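Long-range contact in long form D7clu1 salivary protein (Culex quinquefasciatus, PDB 6V4C), which binds and sequesters ADP, ATP and other adenine compounds, inhibiting platelet aggregation and haemostasis and so modulating blood feeding by female mosquitoes: residues A[9-13]-A[189-193]. Sequence-based numbering, arbitrary orientation.
Sequences EEVAF and RGMRW. With ADP (adenosine-5'-diphosphate), chain B.
A bidentate salt bridge holds this contact together: R192 NH1 donates to E9 OE2 at 2.8 Å while R192 NH2 donates to E9 OE1 at 3.0 Å, the carboxylate oxygens meeting the edge of the guanidinium. R192 NH1 also bonds back to G190 O at 3.0 Å, and E9 OE2 takes a second hydrogen bond from Y266, an ADP-binding residue. The arginine's m, p, t course (chi1 -83°, chi2 67°, chi3 167°) lays its guanidinium flat on one face of F13, centres 3.9 Å apart and planes at 5°, a stacked cation-pi pair; R192 CD adds a CH-pi contact over the same face, 3.8 Å from the ring centroid. E9 and F13, both with chi1 t, point CA-to-CB toward the arginine from successive turns of one helix, linked by F13 N to E9 O at 2.9 Å. At the guanidinium edge, R192 NH2 lies 3.6 Å from E10 CA. The backbones stay apart, E10 CA to G190 CA 9.6 Å and F13 CA to R192 CA 9.5 Å, so R192 spans the gap. R192 closes a Schellman motif at the C-terminal end of its helix, with phi/psi 65/15 and R192 N bonded to R189 O at 3.0 Å. The helical segment 9-13 also borders the nucleotide: E9 CG is 3.4 Å from ADP N6 and A12 CB 3.5 Å from ADP C8. The contact thus ties the two PBP/GOBP-family regions together beside the ADP pocket, helix 8-22 meeting the end of helix 179-190, while M191 and W193 pack on L256 and I259 of helix 249-263.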
loop_
_atom_site.group_PDB
_atom_site.type_symbol
_atom_site.label_atom_id
_atom_site.label_comp_id
_atom_site.label_asym_id
_atom_site.label_seq_id
_atom_site.Cartn_x
_atom_site.Cartn_y
_atom_site.Cartn_z
ATOM N N GLU A 9 -6.240 -3.360 -4.655
ATOM C CA GLU A 9 -5.528 -2.202 -4.120
ATOM C C GLU A 9 -4.621 -2.598 -2.962
ATOM O O GLU A 9 -3.483 -2.120 -2.862
ATOM C CB GLU A 9 -6.526 -1.124 -3.682
ATOM C CG GLU A 9 -5.891 0.171 -3.155
ATOM C CD GLU A 9 -5.595 0.138 -1.659
ATOM O OE1 GLU A 9 -6.086 -0.779 -0.961
ATOM O OE2 GLU A 9 -4.871 1.036 -1.181
ATOM N N GLU A 10 -5.110 -3.438 -2.082
ATOM C CA GLU A 10 -4.298 -3.994 -0.999
ATOM C C GLU A 10 -3.099 -4.775 -1.517
ATOM O O GLU A 10 -2.120 -4.575 -1.064
ATOM C CB GLU A 10 -5.107 -4.841 -0.078
ATOM C CG GLU A 10 -6.220 -4.166 0.552
ATOM C CD GLU A 10 -7.089 -5.038 1.394
ATOM O OE1 GLU A 10 -7.788 -5.741 0.925
ATOM O OE2 GLU A 10 -6.986 -4.965 2.482
ATOM N N VAL A 11 -3.235 -5.595 -2.526
ATOM C CA VAL A 11 -2.056 -6.328 -3.004
ATOM C C VAL A 11 -1.088 -5.403 -3.659
ATOM O O VAL A 11 -0.039 -5.500 -3.412
ATOM C CB VAL A 11 -2.454 -7.481 -3.899
ATOM C CG1 VAL A 11 -1.270 -8.186 -4.408
ATOM C CG2 VAL A 11 -3.469 -8.356 -3.284
ATOM N N ALA A 12 -1.580 -4.451 -4.439
ATOM C CA ALA A 12 -0.675 -3.513 -5.095
ATOM C C ALA A 12 0.072 -2.661 -4.077
ATOM O O ALA A 12 1.265 -2.375 -4.250
ATOM C CB ALA A 12 -1.447 -2.638 -6.081
ATOM N N PHE A 13 -0.607 -2.250 -3.004
ATOM C CA PHE A 13 0.071 -1.512 -1.943
ATOM C C PHE A 13 1.188 -2.341 -1.320
ATOM O O PHE A 13 2.305 -1.847 -1.122
ATOM C CB PHE A 13 -0.931 -1.082 -0.872
ATOM C CG PHE A 13 -0.336 -0.196 0.195
ATOM C CD1 PHE A 13 0.258 -0.742 1.326
ATOM C CD2 PHE A 13 -0.370 1.183 0.064
ATOM C CE1 PHE A 13 0.806 0.071 2.300
ATOM C CE2 PHE A 13 0.174 2.002 1.036
ATOM C CZ PHE A 13 0.763 1.444 2.155
ATOM N N ARG A 189 -6.323 5.450 7.395
ATOM C CA ARG A 189 -6.347 4.026 7.073
ATOM C C ARG A 189 -5.843 3.771 5.656
ATOM O O ARG A 189 -5.133 2.788 5.411
ATOM C CB ARG A 189 -7.753 3.455 7.267
ATOM C CG ARG A 189 -8.201 3.391 8.727
ATOM C CD ARG A 189 -9.650 2.938 8.853
ATOM N NE ARG A 189 -10.036 2.710 10.246
ATOM C CZ ARG A 189 -9.949 1.537 10.867
ATOM N NH1 ARG A 189 -9.489 0.473 10.223
ATOM N NH2 ARG A 189 -10.322 1.425 12.135
ATOM N N GLY A 190 -6.192 4.648 4.712
ATOM C CA GLY A 190 -5.724 4.477 3.345
ATOM C C GLY A 190 -4.219 4.617 3.215
ATOM O O GLY A 190 -3.589 3.927 2.410
ATOM N N MET A 191 -3.623 5.516 4.003
ATOM C CA MET A 191 -2.174 5.659 4.064
ATOM C C MET A 191 -1.504 4.542 4.848
ATOM O O MET A 191 -0.270 4.477 4.866
ATOM C CB MET A 191 -1.796 6.987 4.729
ATOM C CG MET A 191 -2.104 8.237 3.920
ATOM S SD MET A 191 -1.418 9.714 4.708
ATOM C CE MET A 191 -2.444 9.842 6.174
ATOM N N ARG A 192 -2.279 3.684 5.508
ATOM C CA ARG A 192 -1.761 2.654 6.408
ATOM C C ARG A 192 -1.071 3.240 7.638
ATOM O O ARG A 192 -0.341 2.533 8.340
ATOM C CB ARG A 192 -0.872 1.625 5.698
ATOM C CG ARG A 192 -1.622 0.484 5.002
ATOM C CD ARG A 192 -2.453 0.956 3.806
ATOM N NE ARG A 192 -2.912 -0.169 2.993
ATOM C CZ ARG A 192 -3.605 -0.047 1.865
ATOM N NH1 ARG A 192 -3.937 1.152 1.406
ATOM N NH2 ARG A 192 -3.973 -1.129 1.193
ATOM N N TRP A 193 -1.276 4.532 7.912
ATOM C CA TRP A 193 -0.865 5.072 9.206
ATOM C C TRP A 193 -1.645 4.409 10.332
ATOM O O TRP A 193 -1.113 4.186 11.427
ATOM C CB TRP A 193 -1.077 6.585 9.251
ATOM C CG TRP A 193 -0.062 7.374 8.476
ATOM C CD1 TRP A 193 0.791 6.905 7.520
ATOM C CD2 TRP A 193 0.211 8.774 8.609
ATOM N NE1 TRP A 193 1.578 7.930 7.044
ATOM C CE2 TRP A 193 1.239 9.086 7.695
ATOM C CE3 TRP A 193 -0.315 9.793 9.409
ATOM C CZ2 TRP A 193 1.749 10.376 7.560
ATOM C CZ3 TRP A 193 0.193 11.075 9.271
ATOM C CH2 TRP A 193 1.215 11.354 8.353
HETATM P PB ADP B . -0.424 -1.597 -15.960
HETATM O O1B ADP B . -1.463 -1.539 -16.863
HETATM O O2B ADP B . 0.860 -1.550 -16.548
HETATM O O3B ADP B . -0.535 -2.680 -15.127
HETATM P PA ADP B . 0.766 0.921 -15.126
HETATM O O1A ADP B . 0.642 2.138 -15.982
HETATM O O2A ADP B . 2.016 0.301 -15.362
HETATM O O3A ADP B . -0.356 -0.113 -15.362
HETATM O "O5'" ADP B . 0.495 0.905 -13.627
HETATM C "C5'" ADP B . 0.490 -0.285 -12.868
HETATM C "C4'" ADP B . 0.739 -0.018 -11.401
HETATM O "O4'" ADP B . -0.446 0.309 -10.720
HETATM C "C3'" ADP B . 1.167 -1.183 -10.538
HETATM O "O3'" ADP B . 2.538 -1.406 -10.583
HETATM C "C2'" ADP B . 0.641 -0.875 -9.139
HETATM O "O2'" ADP B . 1.646 -0.417 -8.340
HETATM C "C1'" ADP B . -0.243 0.306 -9.371
HETATM N N9 ADP B . -1.525 0.242 -8.742
HETATM C C8 ADP B . -2.401 -0.732 -8.903
HETATM N N7 ADP B . -3.493 -0.555 -8.283
HETATM C C5 ADP B . -3.344 0.616 -7.647
HETATM C C6 ADP B . -4.165 1.366 -6.813
HETATM N N6 ADP B . -5.351 1.024 -6.444
HETATM N N1 ADP B . -3.701 2.496 -6.341
HETATM C C2 ADP B . -2.501 2.862 -6.668
HETATM N N3 ADP B . -1.668 2.265 -7.441
HETATM C C4 ADP B . -2.126 1.133 -7.923
#